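Local coordinates for ubiquitin-conjugating enzyme (Plasmodium falciparum 3D7, PDB 2H2Y), which probably acts as a ubiquitin-conjugating (E2) enzyme, this chain being the UBC-family part of a longer protein that is predicted to be membrane-anchored, at residues K70-F75 with Y87-P92. Numbering follows the deposited sequence.
Sequences KIKIIF and YFLQKP
K72 and Y87 form an antiparallel hydrogen-bonded pair with both backbone bonds made. K72 N donates to Y87 O at 2.8 Å, and this bond is bent, with an N-H...O angle of 139°. Y87 N returns a straighter bond to K72 O. A third backbone bond extends the ladder past the end of strand 85-88: L89 N donates to K70 O at 2.9 Å. K70 O also receives a CA-H...O contact from F88 CA, and Y87 O receives one from I71 CA.

Strands 68-74 and 85-88 are the last two of the four-stranded antiparallel sheet of the UBC fold, and 85-88 is one of its two edge strands within the chain. I71 and F88 form the non-hydrogen-bonded pair, with CA atoms 4.2 Å apart. Their side chains lie side by side on the face packed against helix 119-130, where F88 touches I126. I71 CG1 lies against CD1 and CE1 of the F88 ring, 3.4 Å from F88 CE1, and I71 CD1 reaches F88 CE1 and CZ.

The other face carries K72, I74 and Y87. With Y87 CG between its own backbone N and carbonyl carbon (chi1 51°), the ring is laid alongside the aliphatic chain of K72, and Y87 OH is 3.4 Å from K72 CD. The hydroxyl oxygen also comes within 3.8 Å of I74 CG1. L89 crosses K72 obliquely on another flank from the Y87 ring, with L89 CD2 3.6 Å from K72 CB and also near K72 CE. L89 and K72 both touch I53 of strand 51-57.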
loop_
_atom_site.group_PDB
_atom_site.type_symbol
_atom_site.label_atom_id
_atom_site.label_comp_id
_atom_site.label_asym_id
_atom_site.label_seq_id
_atom_site.Cartn_x
_atom_site.Cartn_y
_atom_site.Cartn_z
ATOM N N LYS A 70 0.189 0.771 10.169
ATOM C CA LYS A 70 -0.499 -0.010 9.146
ATOM C C LYS A 70 -1.104 0.921 8.114
ATOM O O LYS A 70 -1.579 2.002 8.454
ATOM C CB LYS A 70 -1.594 -0.877 9.763
ATOM C CG LYS A 70 -1.064 -1.991 10.642
ATOM C CD LYS A 70 -2.179 -2.942 11.051
ATOM C CE LYS A 70 -1.734 -3.882 12.175
ATOM N NZ LYS A 70 -1.366 -3.136 13.427
ATOM N N ILE A 71 -1.068 0.496 6.852
ATOM C CA ILE A 71 -1.605 1.265 5.732
ATOM C C ILE A 71 -2.578 0.382 4.957
ATOM O O ILE A 71 -2.170 -0.617 4.370
ATOM C CB ILE A 71 -0.489 1.687 4.758
ATOM C CG1 ILE A 71 0.603 2.457 5.501
ATOM C CG2 ILE A 71 -1.077 2.514 3.628
ATOM C CD1 ILE A 71 1.727 2.933 4.601
ATOM N N LYS A 72 -3.858 0.731 4.954
ATOM C CA LYS A 72 -4.842 -0.065 4.227
ATOM C C LYS A 72 -4.987 0.413 2.790
ATOM O O LYS A 72 -4.805 1.598 2.487
ATOM C CB LYS A 72 -6.209 -0.023 4.916
ATOM C CG LYS A 72 -7.297 -0.702 4.109
ATOM C CD LYS A 72 -8.595 -0.852 4.883
ATOM C CE LYS A 72 -8.475 -1.890 5.983
ATOM N NZ LYS A 72 -9.807 -2.233 6.565
ATOM N N ILE A 73 -5.316 -0.526 1.910
ATOM C CA ILE A 73 -5.484 -0.246 0.494
ATOM C C ILE A 73 -6.797 -0.856 0.001
ATOM O O ILE A 73 -7.012 -2.066 0.113
ATOM C CB ILE A 73 -4.316 -0.846 -0.316
ATOM C CG1 ILE A 73 -2.986 -0.328 0.232
ATOM C CG2 ILE A 73 -4.476 -0.507 -1.783
ATOM C CD1 ILE A 73 -1.776 -0.929 -0.422
ATOM N N ILE A 74 -7.677 -0.013 -0.529
ATOM C CA ILE A 74 -8.955 -0.473 -1.047
ATOM C C ILE A 74 -8.963 -0.208 -2.541
ATOM O O ILE A 74 -8.842 0.939 -2.973
ATOM C CB ILE A 74 -10.141 0.295 -0.435
ATOM C CG1 ILE A 74 -10.203 0.092 1.078
ATOM C CG2 ILE A 74 -11.432 -0.180 -1.075
ATOM C CD1 ILE A 74 -10.524 -1.323 1.502
ATOM N N PHE A 75 -9.096 -1.270 -3.329
ATOM C CA PHE A 75 -9.124 -1.148 -4.782
ATOM C C PHE A 75 -10.571 -1.036 -5.201
ATOM O O PHE A 75 -11.337 -1.991 -5.082
ATOM C CB PHE A 75 -8.490 -2.379 -5.440
ATOM C CG PHE A 75 -7.015 -2.510 -5.196
ATOM C CD1 PHE A 75 -6.099 -1.884 -6.035
ATOM C CD2 PHE A 75 -6.538 -3.261 -4.127
ATOM C CE1 PHE A 75 -4.726 -2.008 -5.813
ATOM C CE2 PHE A 75 -5.171 -3.394 -3.893
ATOM C CZ PHE A 75 -4.261 -2.766 -4.739
ATOM N N TYR A 87 -4.737 4.714 2.845
ATOM C CA TYR A 87 -4.662 5.514 4.059
ATOM C C TYR A 87 -4.197 4.668 5.229
ATOM O O TYR A 87 -4.278 3.449 5.188
ATOM C CB TYR A 87 -6.035 6.096 4.370
ATOM C CG TYR A 87 -7.129 5.056 4.368
ATOM C CD1 TYR A 87 -7.391 4.278 5.496
ATOM C CD2 TYR A 87 -7.889 4.831 3.227
ATOM C CE1 TYR A 87 -8.385 3.304 5.483
ATOM C CE2 TYR A 87 -8.880 3.859 3.209
ATOM C CZ TYR A 87 -9.119 3.101 4.333
ATOM O OH TYR A 87 -10.079 2.125 4.276
ATOM N N PHE A 88 -3.719 5.333 6.273
ATOM C CA PHE A 88 -3.233 4.675 7.475
ATOM C C PHE A 88 -4.382 4.219 8.362
ATOM O O PHE A 88 -5.441 4.843 8.398
ATOM C CB PHE A 88 -2.346 5.633 8.265
ATOM C CG PHE A 88 -0.985 5.851 7.664
ATOM C CD1 PHE A 88 0.047 4.961 7.919
ATOM C CD2 PHE A 88 -0.727 6.976 6.889
ATOM C CE1 PHE A 88 1.322 5.191 7.417
ATOM C CE2 PHE A 88 0.542 7.219 6.380
ATOM C CZ PHE A 88 1.570 6.328 6.644
ATOM N N LEU A 89 -4.154 3.131 9.090
ATOM C CA LEU A 89 -5.156 2.579 9.981
ATOM C C LEU A 89 -4.931 3.005 11.416
ATOM O O LEU A 89 -3.946 3.670 11.737
ATOM C CB LEU A 89 -5.131 1.059 9.924
ATOM C CG LEU A 89 -5.613 0.391 8.648
ATOM C CD1 LEU A 89 -5.657 -1.107 8.856
ATOM C CD2 LEU A 89 -6.998 0.910 8.307
ATOM N N GLN A 90 -5.867 2.591 12.266
ATOM C CA GLN A 90 -5.860 2.862 13.697
ATOM C C GLN A 90 -4.472 3.120 14.267
ATOM O O GLN A 90 -3.659 2.207 14.393
ATOM C CB GLN A 90 -6.526 1.685 14.426
ATOM C CG GLN A 90 -6.351 1.623 15.947
ATOM C CD GLN A 90 -7.007 2.777 16.691
ATOM O OE1 GLN A 90 -7.377 2.639 17.863
ATOM N NE2 GLN A 90 -7.139 3.924 16.025
ATOM N N LYS A 91 -4.235 4.387 14.601
ATOM C CA LYS A 91 -2.989 4.902 15.178
ATOM C C LYS A 91 -2.013 5.414 14.119
ATOM O O LYS A 91 -0.871 4.961 14.034
ATOM C CB LYS A 91 -2.305 3.850 16.059
ATOM C CG LYS A 91 -1.252 4.435 16.993
ATOM C CD LYS A 91 -1.874 5.427 17.984
ATOM C CE LYS A 91 -2.792 4.721 18.993
ATOM N NZ LYS A 91 -3.382 5.647 20.012
ATOM N N PRO A 92 -2.456 6.387 13.306
ATOM C CA PRO A 92 -1.648 6.984 12.243
ATOM C C PRO A 92 -0.369 7.598 12.781
ATOM O O PRO A 92 -0.243 7.847 13.974
ATOM C CB PRO A 92 -2.569 8.056 11.669
ATOM C CG PRO A 92 -3.925 7.523 11.931
ATOM C CD PRO A 92 -3.796 6.996 13.332
#